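AlkZ (Streptomyces sahachiroi, PDB 5UUJ) is a protein of the AlkZ-like DNA glycosylase family, in the helix-turn-helix clan, with far more helix than strand. Local coordinates at residues A[138-146]-A[156-164]; A[74-83]-A[166-177]. All coordinates share one frame; numbering follows the deposited sequence.

Overall arrangement
The two contacts illustrate how one helix can serve both the rim and the interior of a fold. Helix 162-172 is common to them: its start, 162-164, belongs to contact 1 and 166-172 to contact 2. They touch where Trp-162 packs on Leu-175, their centres about 15 Å apart. Contact 1, about 26 Å from the centre of the chain, is partly buried, apolar beneath and charged at its outer margin. Contact 2, about 12 Å from that centre, joins residues some 80 positions apart and encloses contact 1 in sequence. Being buried, it relies on aromatic packing, hydrogen bonds to backbone carbonyls and bridging waters instead of ion pairs.

Contact 1 of 2, residues A[138-146]-A[156-164]; sequences RDELVTRLV and ERLRSGWGS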
loop_
_atom_site.group_PDB
_atom_site.type_symbol
_atom_site.label_atom_id
_atom_site.label_comp_id
_atom_site.label_asym_id
_atom_site.label_seq_id
_atom_site.Cartn_x
_atom_site.Cartn_y
_atom_site.Cartn_z
ATOM N N ARG A 138 16.385 14.665 7.969
ATOM C CA ARG A 138 15.322 15.439 8.600
ATOM C C ARG A 138 15.902 16.650 9.320
ATOM O O ARG A 138 15.453 17.777 9.119
ATOM C CB ARG A 138 14.534 14.572 9.582
ATOM C CG ARG A 138 13.527 15.342 10.430
ATOM C CD ARG A 138 12.820 14.425 11.416
ATOM N NE ARG A 138 13.773 13.729 12.283
ATOM C CZ ARG A 138 14.192 14.173 13.466
ATOM N NH1 ARG A 138 13.743 15.322 13.960
ATOM N NH2 ARG A 138 15.064 13.459 14.165
ATOM N N ASP A 139 16.907 16.407 10.155
ATOM C CA ASP A 139 17.518 17.467 10.946
ATOM C C ASP A 139 18.154 18.534 10.063
ATOM O O ASP A 139 18.061 19.725 10.355
ATOM C CB ASP A 139 18.566 16.883 11.895
ATOM C CG ASP A 139 17.951 16.025 12.985
ATOM O OD1 ASP A 139 16.849 16.368 13.467
ATOM O OD2 ASP A 139 18.573 15.009 13.363
ATOM N N GLU A 140 18.799 18.106 8.983
ATOM C CA GLU A 140 19.417 19.042 8.054
ATOM C C GLU A 140 18.363 19.913 7.374
ATOM O O GLU A 140 18.562 21.116 7.204
ATOM C CB GLU A 140 20.243 18.293 7.008
ATOM C CG GLU A 140 21.565 17.765 7.539
ATOM C CD GLU A 140 22.351 16.987 6.499
ATOM O OE1 GLU A 140 21.751 16.553 5.492
ATOM O OE2 GLU A 140 23.574 16.812 6.687
ATOM N N LEU A 141 17.242 19.304 6.992
ATOM C CA LEU A 141 16.164 20.034 6.331
ATOM C C LEU A 141 15.485 21.013 7.292
ATOM O O LEU A 141 15.194 22.155 6.928
ATOM C CB LEU A 141 15.133 19.063 5.753
ATOM C CG LEU A 141 13.878 19.690 5.134
ATOM C CD1 LEU A 141 14.233 20.677 4.027
ATOM C CD2 LEU A 141 12.947 18.613 4.604
ATOM N N VAL A 142 15.234 20.562 8.517
ATOM C CA VAL A 142 14.589 21.403 9.518
ATOM C C VAL A 142 15.495 22.578 9.867
ATOM O O VAL A 142 15.017 23.687 10.099
ATOM C CB VAL A 142 14.245 20.600 10.794
ATOM C CG1 VAL A 142 13.832 21.526 11.939
ATOM C CG2 VAL A 142 13.134 19.606 10.505
ATOM N N THR A 143 16.802 22.330 9.896
ATOM C CA THR A 143 17.775 23.376 10.195
ATOM C C THR A 143 17.760 24.448 9.109
ATOM O O THR A 143 17.856 25.637 9.406
ATOM C CB THR A 143 19.198 22.796 10.338
ATOM O OG1 THR A 143 19.235 21.901 11.456
ATOM C CG2 THR A 143 20.230 23.902 10.555
ATOM N N ARG A 144 17.639 24.026 7.853
ATOM C CA ARG A 144 17.532 24.964 6.741
ATOM C C ARG A 144 16.278 25.819 6.887
ATOM O O ARG A 144 16.313 27.036 6.692
ATOM C CB ARG A 144 17.501 24.223 5.401
ATOM C CG ARG A 144 18.851 23.694 4.934
ATOM C CD ARG A 144 19.801 24.820 4.550
ATOM N NE ARG A 144 19.202 25.746 3.590
ATOM C CZ ARG A 144 19.204 25.575 2.270
ATOM N NH1 ARG A 144 19.775 24.506 1.731
ATOM N NH2 ARG A 144 18.630 26.477 1.484
ATOM N N LEU A 145 15.172 25.169 7.235
ATOM C CA LEU A 145 13.882 25.840 7.348
ATOM C C LEU A 145 13.867 26.910 8.439
ATOM O O LEU A 145 13.421 28.032 8.204
ATOM C CB LEU A 145 12.780 24.814 7.621
ATOM C CG LEU A 145 12.398 23.913 6.444
ATOM C CD1 LEU A 145 11.573 22.715 6.912
ATOM C CD2 LEU A 145 11.645 24.711 5.385
ATOM N N VAL A 146 14.361 26.569 9.625
ATOM C CA VAL A 146 14.277 27.480 10.764
ATOM C C VAL A 146 15.234 28.660 10.612
ATOM O O VAL A 146 15.142 29.636 11.353
ATOM C CB VAL A 146 14.566 26.755 12.098
ATOM C CG1 VAL A 146 13.504 25.682 12.354
ATOM C CG2 VAL A 146 15.984 26.178 12.114
ATOM N N GLU A 156 10.637 23.837 17.394
ATOM C CA GLU A 156 10.231 22.739 18.262
ATOM C C GLU A 156 9.098 21.926 17.638
ATOM O O GLU A 156 9.127 20.695 17.656
ATOM C CB GLU A 156 9.802 23.266 19.632
ATOM C CG GLU A 156 9.566 22.175 20.665
ATOM C CD GLU A 156 10.785 21.293 20.867
ATOM O OE1 GLU A 156 11.818 21.803 21.351
ATOM O OE2 GLU A 156 10.711 20.090 20.531
ATOM N N ARG A 157 8.104 22.618 17.089
ATOM C CA ARG A 157 6.975 21.961 16.441
ATOM C C ARG A 157 7.434 21.058 15.298
ATOM O O ARG A 157 6.920 19.954 15.123
ATOM C CB ARG A 157 5.979 22.997 15.906
ATOM C CG ARG A 157 5.219 23.776 16.972
ATOM C CD ARG A 157 4.223 22.900 17.712
ATOM N NE ARG A 157 3.216 23.695 18.411
ATOM C CZ ARG A 157 2.223 23.184 19.135
ATOM N NH1 ARG A 157 2.096 21.869 19.263
ATOM N NH2 ARG A 157 1.354 23.989 19.731
ATOM N N LEU A 158 8.407 21.532 14.523
ATOM C CA LEU A 158 8.835 20.828 13.319
ATOM C C LEU A 158 9.618 19.554 13.621
ATOM O O LEU A 158 9.439 18.545 12.944
ATOM C CB LEU A 158 9.679 21.750 12.434
ATOM C CG LEU A 158 8.912 22.838 11.676
ATOM C CD1 LEU A 158 9.876 23.788 10.986
ATOM C CD2 LEU A 158 7.952 22.230 10.658
ATOM N N ARG A 159 10.484 19.593 14.628
ATOM C CA ARG A 159 11.315 18.434 14.943
ATOM C C ARG A 159 10.499 17.303 15.561
ATOM O O ARG A 159 10.596 16.153 15.133
ATOM C CB ARG A 159 12.456 18.823 15.887
ATOM C CG ARG A 159 13.493 19.742 15.259
ATOM C CD ARG A 159 14.823 19.688 15.997
ATOM N NE ARG A 159 15.668 20.838 15.683
ATOM C CZ ARG A 159 16.419 20.947 14.590
ATOM N NH1 ARG A 159 16.437 19.976 13.685
ATOM N NH2 ARG A 159 17.151 22.036 14.399
ATOM N N SER A 160 9.690 17.637 16.562
ATOM C CA SER A 160 8.947 16.627 17.312
ATOM C C SER A 160 7.806 16.019 16.496
ATOM O O SER A 160 7.474 14.846 16.671
ATOM C CB SER A 160 8.394 17.232 18.606
ATOM O OG SER A 160 7.476 18.274 18.332
ATOM N N GLY A 161 7.216 16.814 15.605
ATOM C CA GLY A 161 6.074 16.378 14.816
ATOM C C GLY A 161 6.319 16.392 13.316
ATOM O O GLY A 161 5.393 16.621 12.537
ATOM N N TRP A 162 7.559 16.141 12.907
ATOM C CA TRP A 162 7.903 16.136 11.488
ATOM C C TRP A 162 7.101 15.085 10.724
ATOM O O TRP A 162 6.683 15.314 9.588
ATOM C CB TRP A 162 9.398 15.879 11.286
ATOM C CG TRP A 162 9.798 15.941 9.848
ATOM C CD1 TRP A 162 10.391 14.954 9.117
ATOM C CD2 TRP A 162 9.613 17.047 8.955
ATOM N NE1 TRP A 162 10.597 15.380 7.826
ATOM C CE2 TRP A 162 10.125 16.661 7.700
ATOM C CE3 TRP A 162 9.067 18.328 9.097
ATOM C CZ2 TRP A 162 10.109 17.511 6.593
ATOM C CZ3 TRP A 162 9.051 19.169 7.997
ATOM C CH2 TRP A 162 9.569 18.757 6.762
ATOM N N GLY A 163 6.889 13.936 11.361
ATOM C CA GLY A 163 6.195 12.827 10.734
ATOM C C GLY A 163 4.799 13.188 10.267
ATOM O O GLY A 163 4.310 12.655 9.273
ATOM N N SER A 164 4.159 14.104 10.986
ATOM C CA SER A 164 2.803 14.527 10.661
ATOM C C SER A 164 2.799 15.682 9.655
ATOM O O SER A 164 1.968 15.728 8.748
ATOM C CB SER A 164 2.066 14.936 11.938
ATOM O OG SER A 164 0.730 15.310 11.655
#
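Arg-159 lies as a knob in a hole formed by Arg-138, Asp-139, Val-142 and Thr-143, a long cation using its flat face as well as its charge. Val-142 CG1 lies over one face of the Arg-159 guanidinium, toward its rim, 3.5 Å from NH1, while Thr-143 OG1 meets its edge. Asp-139 OD1 forms a long salt bridge to Arg-159 NH1 (3.6 Å) and also stands above the guanidinium plane of Arg-138, where no N-H points at it, so that pairing is by charge alone. Deeper in, the methylenes of Arg-138 slide along Trp-162, CD lying 3.4 Å from CD1; the bend at chi3 (57°) then turns the guanidinium away from the indole. The side chain of Leu-141 runs across that of Trp-162 at about a right angle, its CD2 3.6 Å from Trp-162 CZ2, and Val-142 and Val-146 rest on Leu-158. In the second shell, Thr-143 OG1 donates to Asp-139 O (2.7 Å), and Glu-155 holds Arg-159 NH2 in a salt bridge. Helices 138-146 and 156-160 run nearly antiparallel, at 165°. Leu-141 and Leu-145 continue the packing onto Ile-130 of helix 117-130, and Trp-162 meets Phe-187 of strand 186-188, in the helix and strand order of a winged helix.

Contact 2 of 2, residues A[74-83]-A[166-177]; sequences MKTWAMRGTL and LKPLAWRGVLCH
Lys-75 and His-177 pair where the edge strands of two small three-stranded antiparallel sheets come together; the sheet holding 176-177, with the helices before it, has winged-helix topology. Their local pairing is antiparallel but only half closed: His-177 N donates to Lys-75 O (2.9 Å, nearly straight at 173°), whereas on the return side water 1 accepts a hydrogen bond from Lys-75 N and donates one to His-177 O.

The tight part is built round Trp-77. A methyl of Leu-166 covers one face of its indole and a methyl of Leu-83 the other, so the ring is sandwiched between two methyls, which should limit its tilting. The far end of the indole, at CH2, meets the edge of the His-177 imidazole 3.4 Å from NE2, the two planes inclined at 54° in neither a stack nor a T. Beyond Trp-77 the chain turns, and helix 166-172 grips the turn by its carbonyls. Ala-78 O receives Trp-171 NE1 (3.2 Å) on one face of its plane and Gly-81 N on the other; the bond from the indole is distinctly bent, at 136°. Helix 91-100 packs against Trp-171 too, and a Schellman motif at Gly-173 closes the helix before strand 176-177. An enclosed water, water 3, joins strand to helix, accepting from Thr-76 OG1 and donating to Ala-170 O and Leu-175 O.

The looser margin is watered. Lys-75, partly exposed and in a cation-pi contact with Trp-45, reaches His-177 ND1 through water 2, which lies in the imidazole plane. In contrast, Lys-167 needs no intermediary: its chain, extended beyond CG, carries NZ to within 2.8 Å of Gly-81 O, which it approaches from above the carbonyl plane.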
loop_
_atom_site.group_PDB
_atom_site.type_symbol
_atom_site.label_atom_id
_atom_site.label_comp_id
_atom_site.label_asym_id
_atom_site.label_seq_id
_atom_site.Cartn_x
_atom_site.Cartn_y
_atom_site.Cartn_z
HETATM N N MSE A 74 10.090 4.694 -5.867
HETATM C CA MSE A 74 10.211 5.783 -4.904
HETATM C C MSE A 74 9.565 5.388 -3.582
HETATM O O MSE A 74 8.706 4.508 -3.535
HETATM C CB MSE A 74 9.573 7.069 -5.446
HETATM C CG MSE A 74 8.087 7.229 -5.165
HETATM SE SE MSE A 74 7.324 8.827 -6.000
HETATM C CE MSE A 74 8.104 10.206 -4.863
ATOM N N LYS A 75 10.008 6.032 -2.510
ATOM C CA LYS A 75 9.398 5.861 -1.198
ATOM C C LYS A 75 8.847 7.199 -0.735
ATOM O O LYS A 75 9.575 8.190 -0.659
ATOM C CB LYS A 75 10.408 5.316 -0.186
ATOM C CG LYS A 75 10.942 3.935 -0.524
ATOM C CD LYS A 75 12.091 3.531 0.389
ATOM C CE LYS A 75 11.639 3.394 1.831
ATOM N NZ LYS A 75 12.721 2.851 2.701
ATOM N N THR A 76 7.555 7.225 -0.437
ATOM C CA THR A 76 6.914 8.436 0.046
ATOM C C THR A 76 5.601 8.092 0.737
ATOM O O THR A 76 5.159 6.942 0.724
ATOM C CB THR A 76 6.661 9.437 -1.105
ATOM O OG1 THR A 76 6.292 10.711 -0.565
ATOM C CG2 THR A 76 5.564 8.937 -2.048
ATOM N N TRP A 77 4.986 9.096 1.348
ATOM C CA TRP A 77 3.726 8.909 2.051
ATOM C C TRP A 77 2.568 9.095 1.085
ATOM O O TRP A 77 2.495 10.101 0.383
ATOM C CB TRP A 77 3.628 9.882 3.227
ATOM C CG TRP A 77 4.654 9.604 4.274
ATOM C CD1 TRP A 77 4.462 8.948 5.454
ATOM C CD2 TRP A 77 6.043 9.951 4.229
ATOM N NE1 TRP A 77 5.643 8.871 6.152
ATOM C CE2 TRP A 77 6.630 9.481 5.422
ATOM C CE3 TRP A 77 6.848 10.620 3.299
ATOM C CZ2 TRP A 77 7.981 9.659 5.711
ATOM C CZ3 TRP A 77 8.191 10.795 3.586
ATOM C CH2 TRP A 77 8.744 10.316 4.783
ATOM N N ALA A 78 1.682 8.105 1.046
ATOM C CA ALA A 78 0.559 8.104 0.122
ATOM C C ALA A 78 -0.732 7.711 0.848
ATOM O O ALA A 78 -1.190 8.441 1.732
ATOM C CB ALA A 78 0.839 7.164 -1.048
HETATM N N MSE A 79 -1.309 6.566 0.487
HETATM C CA MSE A 79 -2.622 6.169 1.001
HETATM C C MSE A 79 -2.660 6.091 2.523
HETATM O O MSE A 79 -1.780 5.497 3.149
HETATM C CB MSE A 79 -3.043 4.822 0.415
HETATM C CG MSE A 79 -3.718 4.929 -0.945
HETATM SE SE MSE A 79 -2.524 5.583 -2.350
HETATM C CE MSE A 79 -1.231 4.119 -2.272
ATOM N N ARG A 80 -3.691 6.704 3.102
ATOM C CA ARG A 80 -3.896 6.715 4.549
ATOM C C ARG A 80 -2.726 7.380 5.279
ATOM O O ARG A 80 -2.574 7.232 6.489
ATOM C CB ARG A 80 -4.110 5.287 5.065
ATOM C CG ARG A 80 -5.205 4.529 4.315
ATOM C CD ARG A 80 -5.382 3.100 4.810
ATOM N NE ARG A 80 -4.146 2.323 4.732
ATOM C CZ ARG A 80 -3.667 1.756 3.626
ATOM N NH1 ARG A 80 -4.303 1.875 2.466
ATOM N NH2 ARG A 80 -2.534 1.070 3.681
ATOM N N GLY A 81 -1.906 8.115 4.535
ATOM C CA GLY A 81 -0.776 8.821 5.109
ATOM C C GLY A 81 0.408 7.941 5.470
ATOM O O GLY A 81 1.352 8.412 6.102
ATOM N N THR A 82 0.373 6.671 5.075
ATOM C CA THR A 82 1.456 5.749 5.411
ATOM C C THR A 82 2.506 5.687 4.303
ATOM O O THR A 82 2.217 5.949 3.133
ATOM C CB THR A 82 0.934 4.321 5.674
ATOM O OG1 THR A 82 0.369 3.784 4.476
ATOM C CG2 THR A 82 -0.119 4.321 6.774
ATOM N N LEU A 83 3.725 5.333 4.690
ATOM C CA LEU A 83 4.839 5.214 3.760
ATOM C C LEU A 83 4.620 4.075 2.770
ATOM O O LEU A 83 4.402 2.933 3.171
ATOM C CB LEU A 83 6.138 4.992 4.534
ATOM C CG LEU A 83 7.432 5.012 3.722
ATOM C CD1 LEU A 83 7.668 6.395 3.139
ATOM C CD2 LEU A 83 8.603 4.579 4.590
ATOM N N LEU A 166 5.059 16.510 7.407
ATOM C CA LEU A 166 5.638 16.216 6.100
ATOM C C LEU A 166 4.618 15.638 5.121
ATOM O O LEU A 166 4.838 15.646 3.911
ATOM C CB LEU A 166 6.818 15.242 6.247
ATOM C CG LEU A 166 6.528 13.811 6.725
ATOM C CD1 LEU A 166 6.100 12.893 5.589
ATOM C CD2 LEU A 166 7.742 13.211 7.421
ATOM N N LYS A 167 3.508 15.121 5.637
ATOM C CA LYS A 167 2.589 14.352 4.801
ATOM C C LYS A 167 1.876 15.199 3.738
ATOM O O LYS A 167 1.788 14.779 2.584
ATOM C CB LYS A 167 1.578 13.618 5.685
ATOM C CG LYS A 167 2.248 12.582 6.573
ATOM C CD LYS A 167 1.269 11.619 7.215
ATOM C CE LYS A 167 2.015 10.619 8.088
ATOM N NZ LYS A 167 1.129 9.576 8.651
ATOM N N PRO A 168 1.369 16.389 4.110
ATOM C CA PRO A 168 0.834 17.263 3.058
ATOM C C PRO A 168 1.864 17.576 1.975
ATOM O O PRO A 168 1.518 17.677 0.796
ATOM C CB PRO A 168 0.447 18.535 3.818
ATOM C CG PRO A 168 0.184 18.081 5.203
ATOM C CD PRO A 168 1.088 16.911 5.458
ATOM N N LEU A 169 3.121 17.721 2.381
ATOM C CA LEU A 169 4.199 18.005 1.441
ATOM C C LEU A 169 4.435 16.810 0.526
ATOM O O LEU A 169 4.653 16.972 -0.675
ATOM C CB LEU A 169 5.486 18.366 2.186
ATOM C CG LEU A 169 5.705 19.840 2.539
ATOM C CD1 LEU A 169 4.496 20.440 3.223
ATOM C CD2 LEU A 169 6.933 19.989 3.425
ATOM N N ALA A 170 4.389 15.609 1.096
ATOM C CA ALA A 170 4.531 14.393 0.306
ATOM C C ALA A 170 3.393 14.314 -0.702
ATOM O O ALA A 170 3.615 14.060 -1.881
ATOM C CB ALA A 170 4.544 13.162 1.201
ATOM N N TRP A 171 2.175 14.561 -0.230
ATOM C CA TRP A 171 0.988 14.492 -1.074
ATOM C C TRP A 171 1.015 15.529 -2.190
ATOM O O TRP A 171 0.457 15.301 -3.262
ATOM C CB TRP A 171 -0.273 14.675 -0.229
ATOM C CG TRP A 171 -0.530 13.552 0.727
ATOM C CD1 TRP A 171 0.052 12.316 0.724
ATOM C CD2 TRP A 171 -1.436 13.565 1.832
ATOM N NE1 TRP A 171 -0.442 11.558 1.755
ATOM C CE2 TRP A 171 -1.357 12.302 2.452
ATOM C CE3 TRP A 171 -2.312 14.520 2.354
ATOM C CZ2 TRP A 171 -2.119 11.973 3.571
ATOM C CZ3 TRP A 171 -3.067 14.189 3.464
ATOM C CH2 TRP A 171 -2.966 12.929 4.060
ATOM N N ARG A 172 1.656 16.667 -1.939
ATOM C CA ARG A 172 1.765 17.716 -2.950
ATOM C C ARG A 172 2.949 17.465 -3.885
ATOM O O ARG A 172 3.119 18.163 -4.881
ATOM C CB ARG A 172 1.883 19.089 -2.290
ATOM C CG ARG A 172 0.530 19.720 -2.007
ATOM C CD ARG A 172 0.603 20.796 -0.942
ATOM N NE ARG A 172 -0.657 21.522 -0.834
ATOM C CZ ARG A 172 -0.830 22.624 -0.113
ATOM N NH1 ARG A 172 0.177 23.143 0.580
ATOM N NH2 ARG A 172 -2.016 23.211 -0.086
ATOM N N GLY A 173 3.759 16.462 -3.557
ATOM C CA GLY A 173 4.841 16.031 -4.423
ATOM C C GLY A 173 6.112 16.855 -4.339
ATOM O O GLY A 173 6.880 16.888 -5.299
ATOM N N VAL A 174 6.346 17.510 -3.204
ATOM C CA VAL A 174 7.548 18.325 -3.035
ATOM C C VAL A 174 8.602 17.623 -2.183
ATOM O O VAL A 174 9.682 18.167 -1.967
ATOM C CB VAL A 174 7.227 19.705 -2.405
ATOM C CG1 VAL A 174 6.273 20.485 -3.295
ATOM C CG2 VAL A 174 6.653 19.560 -1.000
ATOM N N LEU A 175 8.300 16.422 -1.698
ATOM C CA LEU A 175 9.311 15.638 -0.996
ATOM C C LEU A 175 9.048 14.144 -1.078
ATOM O O LEU A 175 7.910 13.693 -1.208
ATOM C CB LEU A 175 9.424 16.071 0.478
ATOM C CG LEU A 175 8.368 15.749 1.545
ATOM C CD1 LEU A 175 8.403 14.311 2.026
ATOM C CD2 LEU A 175 8.591 16.662 2.738
ATOM N N CYS A 176 10.139 13.391 -1.018
ATOM C CA CYS A 176 10.103 11.939 -0.966
ATOM C C CYS A 176 11.431 11.495 -0.380
ATOM O O CYS A 176 12.296 12.330 -0.130
ATOM C CB CYS A 176 9.886 11.334 -2.354
ATOM S SG CYS A 176 11.198 11.733 -3.544
ATOM N N HIS A 177 11.602 10.198 -0.159
ATOM C CA HIS A 177 12.880 9.689 0.322
ATOM C C HIS A 177 13.963 9.844 -0.738
ATOM O O HIS A 177 13.725 9.612 -1.923
ATOM C CB HIS A 177 12.780 8.216 0.714
ATOM C CG HIS A 177 12.163 7.979 2.058
ATOM N ND1 HIS A 177 12.572 6.964 2.889
ATOM C CD2 HIS A 177 11.164 8.623 2.706
ATOM C CE1 HIS A 177 11.855 6.988 4.000
ATOM N NE2 HIS A 177 10.992 7.987 3.912
HETATM O O HOH W 1 12.043 7.773 -3.028
HETATM O O HOH W 2 14.684 4.954 2.889
HETATM O O HOH W 3 5.991 12.787 -2.707
#